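Local coordinates for ribonucleoside-diphosphate reductase subunit beta (PDB 4N83), which probably supplies the tyrosyl radical, made at its dimetal centre, with which ribonucleotide reductase turns ribonucleoside diphosphates into the deoxyribonucleotides needed for DNA synthesis, at residues Thr63-Asp66 with Thr67-Ser70; Glu87-Phe90 with Asn91-Phe95; Ser105-Phe108 with Ser109-Thr113; Glu182-Lys185 with Leu186-Asp190; Asp275-Pro279 with Ile280-Gly284. All blocks are in the same frame, centred on the assembly; numbering follows the deposited sequence.

Interaction 1: residues Thr63-Asp66 with Thr67-Ser70; sequences TLLD and TLQS. With MN (manganese (II) ion), chain J.
Thr-67 folds its side chain back onto the preceding turn of the helix, toward Thr-63. Starting at the root, Thr-67 CB lies 3.4 Å from Thr-63 O and 3.6 Å from Leu-64 O, close to two successive carbonyl oxygens. At the tip, Thr-67 OG1 donates to Thr-63 O at 2.5 Å. Thr-63 O also accepts from Thr-67 N at 3.0 Å, and the two donors come from opposite faces of the carbonyl plane. The torsion explains this double use: with chi1 at -51°, OG1 stands beside its own backbone N. Ile-8 N of the second subunit bonds to OG1 as well, so this hydroxyl joins helix and dimer interface.

One residue earlier, Asp-66 sends its carboxylate off another side of the helix. Asp-66 OD1 binds manganese at 2.1 Å, completing a site with Glu-97, His-100, Glu-157 and Glu-191, while OD2 is hydrogen-bonded to the hydroxyl of Tyr-104, the predicted radical-site tyrosine. Leu-65 CD2 and Leu-68 CD2 meet loosely at 4.1 Å. The buried segment belongs to helix 49-78 of a ferritin-like bundle: Asp-66 and Ser-70 lean on helix 84-111, Leu-64 and Leu-68 on helix 128-143, and Leu-65 and Gln-69 on helix 148-160.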
# COMPACT_ATOMS: atom_id res chain seq x y z
N THR A 63 4.76 13.11 -12.41
CA THR A 63 3.44 12.67 -11.94
C THR A 63 2.92 11.50 -12.77
O THR A 63 2.27 10.60 -12.23
CB THR A 63 2.40 13.82 -12.01
OG1 THR A 63 2.96 15.02 -11.47
CG2 THR A 63 1.14 13.45 -11.23
N LEU A 64 3.20 11.52 -14.07
CA LEU A 64 2.82 10.43 -14.97
C LEU A 64 3.50 9.12 -14.57
O LEU A 64 2.88 8.05 -14.66
CB LEU A 64 3.20 10.79 -16.41
CG LEU A 64 2.67 9.89 -17.53
CD1 LEU A 64 1.18 10.10 -17.73
CD2 LEU A 64 3.42 10.14 -18.82
N LEU A 65 4.75 9.21 -14.14
CA LEU A 65 5.55 8.02 -13.82
C LEU A 65 5.35 7.52 -12.38
O LEU A 65 5.58 6.34 -12.11
CB LEU A 65 7.03 8.31 -14.07
CG LEU A 65 7.38 8.73 -15.50
CD1 LEU A 65 8.81 9.25 -15.57
CD2 LEU A 65 7.18 7.58 -16.48
N ASP A 66 4.95 8.41 -11.47
CA ASP A 66 4.54 7.98 -10.12
C ASP A 66 3.14 7.37 -10.14
O ASP A 66 2.79 6.57 -9.28
CB ASP A 66 4.61 9.14 -9.11
CG ASP A 66 5.96 9.22 -8.40
OD1 ASP A 66 6.39 8.21 -7.81
OD2 ASP A 66 6.58 10.30 -8.42
N THR A 67 2.33 7.78 -11.13
CA THR A 67 1.03 7.15 -11.38
C THR A 67 1.23 5.77 -12.00
O THR A 67 0.55 4.81 -11.65
CB THR A 67 0.16 7.99 -12.34
OG1 THR A 67 0.11 9.35 -11.87
CG2 THR A 67 -1.26 7.43 -12.42
N LEU A 68 2.18 5.69 -12.94
CA LEU A 68 2.55 4.42 -13.58
C LEU A 68 2.98 3.37 -12.56
O LEU A 68 2.62 2.20 -12.68
CB LEU A 68 3.68 4.66 -14.59
CG LEU A 68 4.28 3.45 -15.29
CD1 LEU A 68 3.24 2.76 -16.17
CD2 LEU A 68 5.49 3.86 -16.12
N GLN A 69 3.76 3.80 -11.57
CA GLN A 69 4.29 2.90 -10.55
C GLN A 69 3.23 2.42 -9.56
O GLN A 69 3.17 1.23 -9.24
CB GLN A 69 5.45 3.56 -9.80
CG GLN A 69 6.73 3.71 -10.61
CD GLN A 69 7.47 2.39 -10.79
OE1 GLN A 69 8.44 2.11 -10.09
NE2 GLN A 69 7.01 1.58 -11.73
N SER A 70 2.40 3.34 -9.09
CA SER A 70 1.39 3.02 -8.07
C SER A 70 0.32 2.04 -8.56
O SER A 70 -0.10 1.16 -7.82
CB SER A 70 0.72 4.30 -7.55
OG SER A 70 -0.03 4.96 -8.57
MN MN J . 8.02 7.14 -6.97

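Interaction 2: residues Glu87-Phe90 with Asn91-Phe95; sequences EAVF and NNIQF
Ile-93 reaches back along helix 84-111, one of the long helices of the ferritin-like bundle, to touch both Val-89 and Phe-90. Its terminal methyl does the work: Ile-93 CD1 lies 3.7 Å from Val-89 CG1, one full turn back, and 3.4 Å from Phe-90 CD1. The methyl comes to the phenyl group obliquely, at the CD1 and CE1 side, and the two side chains run alongside each other in the same direction. Chi1 of -68° holds CG1 beside the backbone N of Ile-93 and opposite its carbonyl carbon, which turns the long branch toward the earlier residues. Val-89 slants across it.

Beneath these side chains the backbone fixes the spacing, with Ile-93 N donating to Val-89 O at 2.8 Å in the carbonyl plane. Farther out, Val-89 packs on helix 16-27, Phe-90 meets Val-74 and Ile-198, and Ile-93 rests on His-194, a manganese ligand. The Ile-93 side chain thus comes within about 4 Å of a bound manganese, an apolar neighbour of the metal centre.

The polar flank faces the dimer partner. Gln-94 is gripped at both ends of its amide, OE1 by Arg-78 and NE2 by Ser-70 O. Asn-91 ND2 is hydrogen-bonded to Ser-98 OG of the second subunit, and lies 3.2 Å from Glu-87 O at an angle too poor for a bond.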
# COMPACT_ATOMS: atom_id res chain seq x y z
N GLU A 87 6.15 -9.25 -0.13
CA GLU A 87 4.86 -8.80 -0.65
C GLU A 87 4.30 -7.68 0.22
O GLU A 87 3.76 -6.70 -0.29
CB GLU A 87 3.86 -9.95 -0.75
CG GLU A 87 2.59 -9.60 -1.52
CD GLU A 87 1.86 -10.80 -2.10
OE1 GLU A 87 2.36 -11.94 -1.98
OE2 GLU A 87 0.78 -10.60 -2.69
N ALA A 88 4.44 -7.82 1.54
CA ALA A 88 4.05 -6.77 2.48
C ALA A 88 4.84 -5.48 2.23
O ALA A 88 4.27 -4.40 2.18
CB ALA A 88 4.23 -7.24 3.92
N VAL A 89 6.16 -5.62 2.07
CA VAL A 89 7.01 -4.47 1.75
C VAL A 89 6.52 -3.78 0.48
O VAL A 89 6.48 -2.56 0.42
CB VAL A 89 8.50 -4.87 1.60
CG1 VAL A 89 9.34 -3.67 1.18
CG2 VAL A 89 9.04 -5.46 2.90
N PHE A 90 6.14 -4.57 -0.53
CA PHE A 90 5.64 -4.02 -1.79
C PHE A 90 4.28 -3.34 -1.66
O PHE A 90 3.97 -2.43 -2.43
CB PHE A 90 5.60 -5.10 -2.89
CG PHE A 90 6.92 -5.32 -3.57
CD1 PHE A 90 7.53 -4.28 -4.26
CD2 PHE A 90 7.56 -6.55 -3.52
CE1 PHE A 90 8.75 -4.47 -4.89
CE2 PHE A 90 8.78 -6.74 -4.14
CZ PHE A 90 9.37 -5.70 -4.83
N ASN A 91 3.47 -3.78 -0.70
CA ASN A 91 2.22 -3.09 -0.39
C ASN A 91 2.51 -1.70 0.15
O ASN A 91 1.87 -0.72 -0.24
CB ASN A 91 1.37 -3.88 0.61
CG ASN A 91 0.91 -5.22 0.06
OD1 ASN A 91 0.66 -5.36 -1.14
ND2 ASN A 91 0.80 -6.21 0.94
N ASN A 92 3.48 -1.62 1.06
CA ASN A 92 3.98 -0.35 1.57
C ASN A 92 4.61 0.50 0.46
O ASN A 92 4.38 1.71 0.39
CB ASN A 92 5.02 -0.58 2.68
CG ASN A 92 5.77 0.68 3.05
OD1 ASN A 92 6.91 0.86 2.65
ND2 ASN A 92 5.11 1.57 3.78
N ILE A 93 5.40 -0.14 -0.41
CA ILE A 93 6.02 0.56 -1.54
C ILE A 93 4.94 1.16 -2.44
O ILE A 93 5.01 2.33 -2.79
CB ILE A 93 6.93 -0.38 -2.37
CG1 ILE A 93 8.16 -0.78 -1.56
CG2 ILE A 93 7.36 0.31 -3.67
CD1 ILE A 93 8.91 -1.98 -2.10
N GLN A 94 3.95 0.34 -2.81
CA GLN A 94 2.90 0.77 -3.73
C GLN A 94 2.07 1.93 -3.19
O GLN A 94 1.68 2.83 -3.94
CB GLN A 94 1.97 -0.40 -4.07
CG GLN A 94 1.04 -0.09 -5.23
CD GLN A 94 0.22 -1.29 -5.65
OE1 GLN A 94 -0.17 -2.11 -4.82
NE2 GLN A 94 -0.06 -1.40 -6.95
N PHE A 95 1.78 1.90 -1.88
CA PHE A 95 1.06 3.00 -1.23
C PHE A 95 1.86 4.30 -1.29
O PHE A 95 1.31 5.35 -1.62
CB PHE A 95 0.73 2.65 0.22
CG PHE A 95 0.42 3.84 1.08
CD1 PHE A 95 -0.62 4.70 0.76
CD2 PHE A 95 1.18 4.11 2.21
CE1 PHE A 95 -0.89 5.81 1.54
CE2 PHE A 95 0.90 5.21 3.01
CZ PHE A 95 -0.13 6.06 2.67

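Interaction 3: residues Ser105-Phe108 with Ser109-Thr113; sequences SSIF and STLNT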
# COMPACT_ATOMS: atom_id res chain seq x y z
N SER A 105 0.10 17.17 -6.94
CA SER A 105 -1.17 17.90 -7.01
C SER A 105 -1.28 18.99 -5.94
O SER A 105 -1.88 20.04 -6.18
CB SER A 105 -2.36 16.94 -6.89
OG SER A 105 -2.30 15.92 -7.88
N SER A 106 -0.69 18.74 -4.76
CA SER A 106 -0.65 19.72 -3.68
C SER A 106 0.27 20.90 -4.01
O SER A 106 0.01 22.03 -3.60
CB SER A 106 -0.19 19.06 -2.38
OG SER A 106 -1.06 18.02 -2.01
N ILE A 107 1.34 20.62 -4.75
CA ILE A 107 2.25 21.67 -5.22
C ILE A 107 1.53 22.57 -6.22
O ILE A 107 1.62 23.80 -6.13
CB ILE A 107 3.51 21.08 -5.90
CG1 ILE A 107 4.35 20.31 -4.87
CG2 ILE A 107 4.34 22.18 -6.54
CD1 ILE A 107 5.40 19.42 -5.49
N PHE A 108 0.81 21.96 -7.16
CA PHE A 108 0.08 22.70 -8.18
C PHE A 108 -1.05 23.55 -7.59
O PHE A 108 -1.29 24.67 -8.04
CB PHE A 108 -0.51 21.76 -9.24
CG PHE A 108 0.51 20.91 -9.96
CD1 PHE A 108 1.69 21.46 -10.45
CD2 PHE A 108 0.26 19.56 -10.18
CE1 PHE A 108 2.61 20.68 -11.12
CE2 PHE A 108 1.19 18.77 -10.85
CZ PHE A 108 2.36 19.33 -11.32
N SER A 109 -1.73 23.01 -6.57
CA SER A 109 -2.87 23.70 -5.96
C SER A 109 -2.48 25.04 -5.32
O SER A 109 -3.18 26.03 -5.50
CB SER A 109 -3.52 22.81 -4.90
OG SER A 109 -4.04 21.63 -5.49
N THR A 110 -1.36 25.05 -4.60
CA THR A 110 -0.89 26.25 -3.92
C THR A 110 -0.30 27.26 -4.91
O THR A 110 -0.72 28.42 -4.94
CB THR A 110 0.17 25.93 -2.85
OG1 THR A 110 -0.23 24.76 -2.11
CG2 THR A 110 0.35 27.10 -1.89
N LEU A 111 0.65 26.80 -5.71
CA LEU A 111 1.37 27.67 -6.66
C LEU A 111 0.47 28.14 -7.80
O LEU A 111 0.35 29.35 -8.04
CB LEU A 111 2.60 26.95 -7.23
CG LEU A 111 3.88 26.95 -6.39
CD1 LEU A 111 3.66 26.36 -5.01
CD2 LEU A 111 4.98 26.20 -7.13
N ASN A 112 -0.15 27.19 -8.49
CA ASN A 112 -0.89 27.48 -9.73
C ASN A 112 -2.40 27.62 -9.52
O ASN A 112 -2.93 27.29 -8.46
CB ASN A 112 -0.62 26.39 -10.77
CG ASN A 112 0.87 26.13 -10.96
OD1 ASN A 112 1.68 27.04 -10.89
ND2 ASN A 112 1.22 24.87 -11.21
N THR A 113 -3.07 28.12 -10.56
CA THR A 113 -4.52 28.32 -10.56
C THR A 113 -5.25 27.15 -11.23
O THR A 113 -4.62 26.30 -11.86
CB THR A 113 -4.89 29.63 -11.30
OG1 THR A 113 -4.44 29.56 -12.66
CG2 THR A 113 -4.26 30.83 -10.61
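Phe-108 and Asn-112 meet where helix 84-111 of the ferritin-like bundle runs out: Asn-112 is the first residue to leave helical geometry. Among the backbone bonds, the last is Asn-112 N to Phe-108 O at 2.8 Å, while Thr-110 N to Ser-106 O is stretched and weak.

Hydroxyl groups add a second set. Thr-110 OG1 donates to Ser-106 O at 3.1 Å, nearly in line with the carbonyl bond, so Ser-106 O has a hydroxyl donor besides the weak N-H bond. Chi1 of -43° swings this hydroxyl beside the Thr-110 backbone N. Ser-109 OG lies 2.8 Å from Ser-105 O and also close to Asn-11 OD1 of the second subunit.

The apolar contact is light: the Ile-107 and Leu-111 side chains lie side by side, CG2 of the first 4.1 Å from CD2 of the second, with Trp-44 packed on Leu-111 and Val-180 and Ile-183 on Ile-107. Past the helix end, Thr-113 serves as N-cap of helix 114-124, and its backbone N is hydrogen-bonded to the Glu-116 carboxylate.

Amide and ring make the last group. The Asn-112 amide lies alongside the Phe-108 ring with planes 22° apart, Asn-112 ND2 standing 3.5 Å from Phe-108 CD1.

Interaction 4: residues Glu182-Lys185 with Leu186-Asp190; sequences EIIK and LIIRD
Glu-182 O receives the proton of Leu-186 N at 2.9 Å, the shortest backbone bond between these two turns. The leucine side chain folds over that oxygen too: with chi1 at -68°, Leu-186 CG sits beside its own backbone N and 3.2 Å from Glu-182 O. Beyond it the bent Glu-182 side chain passes at a slant, its OE2 4.1 Å from Leu-186 CG. Leu-186 CD2 in turn stands 3.7 Å above one face of the Arg-189 guanidinium, offset toward its rim, so the leucine is flanked by a carboxylate and a guanidinium on the outer side of the helix.

The inner side is built of isoleucines. Ile-184 sends its two branches to different partners: Ile-184 CD1 touches Ile-187 CD1 at 4.0 Å, and Ile-184 CG2 touches Ile-188 CD1 at 4.1 Å. Ile-187 CD1 also lies close to Ile-183 O. Two of these residues border the radical and metal site: Ile-187 neighbours His-100 and Ile-184 neighbours Tyr-104.

At the end of the segment Asp-190 OD2 is hydrogen-bonded to both Trp-30 and the manganese ligand His-100, consistent with the tryptophan-aspartate-histidine chain of radical transfer in related subunits. Helix 178-206 packs between two others, with Ile-183 and Ile-187 against helix 84-111, and Ile-184, Lys-185 and Ile-188 against helix 162-173.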
# COMPACT_ATOMS: atom_id res chain seq x y z
N GLU A 182 11.47 20.17 -0.16
CA GLU A 182 11.34 19.16 0.90
C GLU A 182 10.39 18.03 0.52
O GLU A 182 10.64 16.86 0.84
CB GLU A 182 10.88 19.79 2.22
CG GLU A 182 12.01 20.14 3.19
CD GLU A 182 12.64 18.92 3.85
OE1 GLU A 182 13.72 19.06 4.45
OE2 GLU A 182 12.05 17.81 3.78
N ILE A 183 9.30 18.37 -0.16
CA ILE A 183 8.32 17.37 -0.59
C ILE A 183 8.89 16.48 -1.70
O ILE A 183 8.45 15.34 -1.87
CB ILE A 183 7.00 18.05 -1.05
CG1 ILE A 183 5.84 17.06 -1.03
CG2 ILE A 183 7.15 18.70 -2.42
CD1 ILE A 183 4.49 17.73 -1.11
N ILE A 184 9.85 17.01 -2.45
CA ILE A 184 10.61 16.24 -3.44
C ILE A 184 11.78 15.53 -2.76
O ILE A 184 12.13 14.41 -3.13
CB ILE A 184 11.15 17.16 -4.57
CG1 ILE A 184 9.99 17.81 -5.33
CG2 ILE A 184 12.04 16.38 -5.52
CD1 ILE A 184 9.10 16.85 -6.10
N LYS A 185 12.38 16.19 -1.78
CA LYS A 185 13.46 15.62 -0.97
C LYS A 185 13.02 14.31 -0.31
O LYS A 185 13.77 13.33 -0.30
CB LYS A 185 13.88 16.62 0.12
CG LYS A 185 15.23 16.34 0.77
CD LYS A 185 16.33 17.18 0.16
CE LYS A 185 17.63 17.02 0.93
NZ LYS A 185 18.32 15.74 0.63
N LEU A 186 11.80 14.30 0.22
CA LEU A 186 11.22 13.11 0.86
C LEU A 186 10.98 11.98 -0.15
O LEU A 186 11.16 10.81 0.19
CB LEU A 186 9.91 13.47 1.56
CG LEU A 186 10.03 14.37 2.79
CD1 LEU A 186 8.70 15.06 3.09
CD2 LEU A 186 10.51 13.59 4.00
N ILE A 187 10.58 12.34 -1.37
CA ILE A 187 10.34 11.35 -2.43
C ILE A 187 11.63 10.62 -2.80
O ILE A 187 11.63 9.41 -2.99
CB ILE A 187 9.72 12.01 -3.69
CG1 ILE A 187 8.29 12.47 -3.40
CG2 ILE A 187 9.72 11.04 -4.87
CD1 ILE A 187 7.74 13.48 -4.39
N ILE A 188 12.73 11.38 -2.89
CA ILE A 188 14.04 10.81 -3.20
C ILE A 188 14.52 9.89 -2.06
O ILE A 188 15.17 8.87 -2.32
CB ILE A 188 15.09 11.92 -3.46
CG1 ILE A 188 14.71 12.73 -4.71
CG2 ILE A 188 16.49 11.32 -3.64
CD1 ILE A 188 15.33 14.11 -4.75
N ARG A 189 14.20 10.25 -0.82
CA ARG A 189 14.55 9.42 0.33
C ARG A 189 13.88 8.05 0.26
O ARG A 189 14.50 7.03 0.58
CB ARG A 189 14.17 10.11 1.65
CG ARG A 189 14.73 9.44 2.89
CD ARG A 189 14.29 10.15 4.16
NE ARG A 189 12.88 9.94 4.47
CZ ARG A 189 12.24 10.48 5.51
NH1 ARG A 189 12.88 11.28 6.36
NH2 ARG A 189 10.95 10.23 5.70
N ASP A 190 12.61 8.03 -0.16
CA ASP A 190 11.88 6.77 -0.34
C ASP A 190 12.40 5.98 -1.54
O ASP A 190 12.60 4.77 -1.44
CB ASP A 190 10.38 7.03 -0.52
CG ASP A 190 9.68 7.37 0.79
OD1 ASP A 190 10.12 6.91 1.86
OD2 ASP A 190 8.66 8.10 0.73

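Interaction 5: residues Asp275-Pro279 with Ile280-Gly284; sequences DDVNP and IVMNG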
# COMPACT_ATOMS: atom_id res chain seq x y z
N ASP A 275 31.65 15.58 -8.54
CA ASP A 275 32.34 16.84 -8.87
C ASP A 275 31.99 17.36 -10.27
O ASP A 275 32.11 18.56 -10.53
CB ASP A 275 33.87 16.66 -8.76
CG ASP A 275 34.34 16.46 -7.33
OD1 ASP A 275 35.51 16.05 -7.15
OD2 ASP A 275 33.57 16.71 -6.39
N ASP A 276 31.56 16.47 -11.16
CA ASP A 276 31.16 16.85 -12.51
C ASP A 276 29.78 17.51 -12.52
O ASP A 276 29.52 18.42 -13.31
CB ASP A 276 31.17 15.63 -13.44
CG ASP A 276 32.54 14.99 -13.55
OD1 ASP A 276 33.09 14.58 -12.51
OD2 ASP A 276 33.06 14.89 -14.68
N VAL A 277 28.89 17.03 -11.65
CA VAL A 277 27.54 17.56 -11.52
C VAL A 277 27.57 18.97 -10.93
O VAL A 277 28.49 19.32 -10.19
CB VAL A 277 26.67 16.64 -10.62
CG1 VAL A 277 25.31 17.27 -10.33
CG2 VAL A 277 26.50 15.28 -11.27
N ASN A 278 26.57 19.78 -11.28
CA ASN A 278 26.41 21.12 -10.71
C ASN A 278 26.58 21.10 -9.19
O ASN A 278 26.00 20.25 -8.51
CB ASN A 278 25.03 21.69 -11.08
CG ASN A 278 24.82 23.10 -10.57
OD1 ASN A 278 24.70 23.33 -9.36
ND2 ASN A 278 24.75 24.06 -11.49
N PRO A 279 27.39 22.03 -8.65
CA PRO A 279 27.68 22.01 -7.21
C PRO A 279 26.49 22.37 -6.32
O PRO A 279 26.36 21.81 -5.23
CB PRO A 279 28.79 23.06 -7.07
CG PRO A 279 28.58 24.00 -8.20
CD PRO A 279 28.06 23.15 -9.33
N ILE A 280 25.63 23.28 -6.78
CA ILE A 280 24.49 23.73 -5.98
C ILE A 280 23.35 22.69 -5.99
O ILE A 280 22.50 22.68 -5.10
CB ILE A 280 23.98 25.13 -6.43
CG1 ILE A 280 23.67 26.00 -5.21
CG2 ILE A 280 22.78 25.04 -7.36
CD1 ILE A 280 24.90 26.61 -4.56
N VAL A 281 23.34 21.83 -7.01
CA VAL A 281 22.42 20.69 -7.06
C VAL A 281 22.92 19.58 -6.14
O VAL A 281 22.12 18.89 -5.50
CB VAL A 281 22.25 20.15 -8.50
CG1 VAL A 281 21.37 18.91 -8.51
CG2 VAL A 281 21.67 21.23 -9.40
N MET A 282 24.24 19.42 -6.06
CA MET A 282 24.85 18.47 -5.13
C MET A 282 24.77 19.00 -3.69
O MET A 282 24.81 18.22 -2.74
CB MET A 282 26.31 18.20 -5.52
CG MET A 282 26.85 16.87 -5.02
SD MET A 282 25.91 15.43 -5.59
CE MET A 282 26.01 15.61 -7.37
N ASN A 283 24.67 20.32 -3.55
CA ASN A 283 24.33 20.96 -2.28
C ASN A 283 22.89 20.63 -1.87
O ASN A 283 22.59 20.51 -0.68
CB ASN A 283 24.54 22.48 -2.37
CG ASN A 283 24.20 23.20 -1.08
OD1 ASN A 283 23.39 24.13 -1.08
ND2 ASN A 283 24.80 22.78 0.02
N GLY A 284 22.02 20.50 -2.87
CA GLY A 284 20.62 20.13 -2.65
C GLY A 284 20.42 18.69 -2.19
O GLY A 284 19.54 18.42 -1.37
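Val-277 is the first residue of its segment to touch the helix, and its partner is Met-282. Met-282 CE sits 3.5 Å from Val-277 CG1 and equally close to Val-277 CB, with the two side chains crossing at about a right angle. Met-282 gets there by bending at both chi2 and chi3 (each 58°), which curls the thioether back toward the start of the helix. Tyr-255 of helix 246-263 packs on both residues, and Phe-252 adds to the cover over the valine.

Next is Asn-278, the N-cap of helix 279-285. Asn-278 OD1 accepts from Val-281 N at 3.1 Å, with an N-H...O angle of 146°, and takes a second, weak bond from Ile-280 N. One side-chain oxygen therefore serves two amides that have no earlier turn to bond to. With chi1 at -178° the amide extends opposite the Asn-278 backbone N and over the opening turn. Asn-278 CB also lies 3.8 Å from Val-281 CG2. The other end, ND2, is hydrogen-bonded to Glu-248, which fixes the rotation of the group. Val-277 just before the cap and Met-282 four residues after it correspond to the hydrophobic staple that often accompanies such a cap.

Pro-279, the first helical residue, has no N-H to satisfy. Pro-279 O accepts from Asn-283 N at 2.8 Å, one residue on from the bond between Met-282 N and Asn-278 O.

How the interactions relate
All five contacts are local, so none closes a long loop; they follow one another along the chain without nesting or crossing. Interaction 1 lies on helix 49-78, and interactions 2 and 3 on the next long helix, 84-111, with centres about 28 Å apart. Interaction 1 touches both, by a polar bond to interaction 2 and by packing of Thr-63 on Phe-108 of interaction 3; all three also face the second subunit. Interaction 4, on helix 178-206, meets interaction 3 through Ile-183 and Ile-107. Interaction 5 caps the short helix 279-285, rests on helices 162-173 and 246-263, and touches interaction 4 where Gly-284 O meets Lys-185 CE.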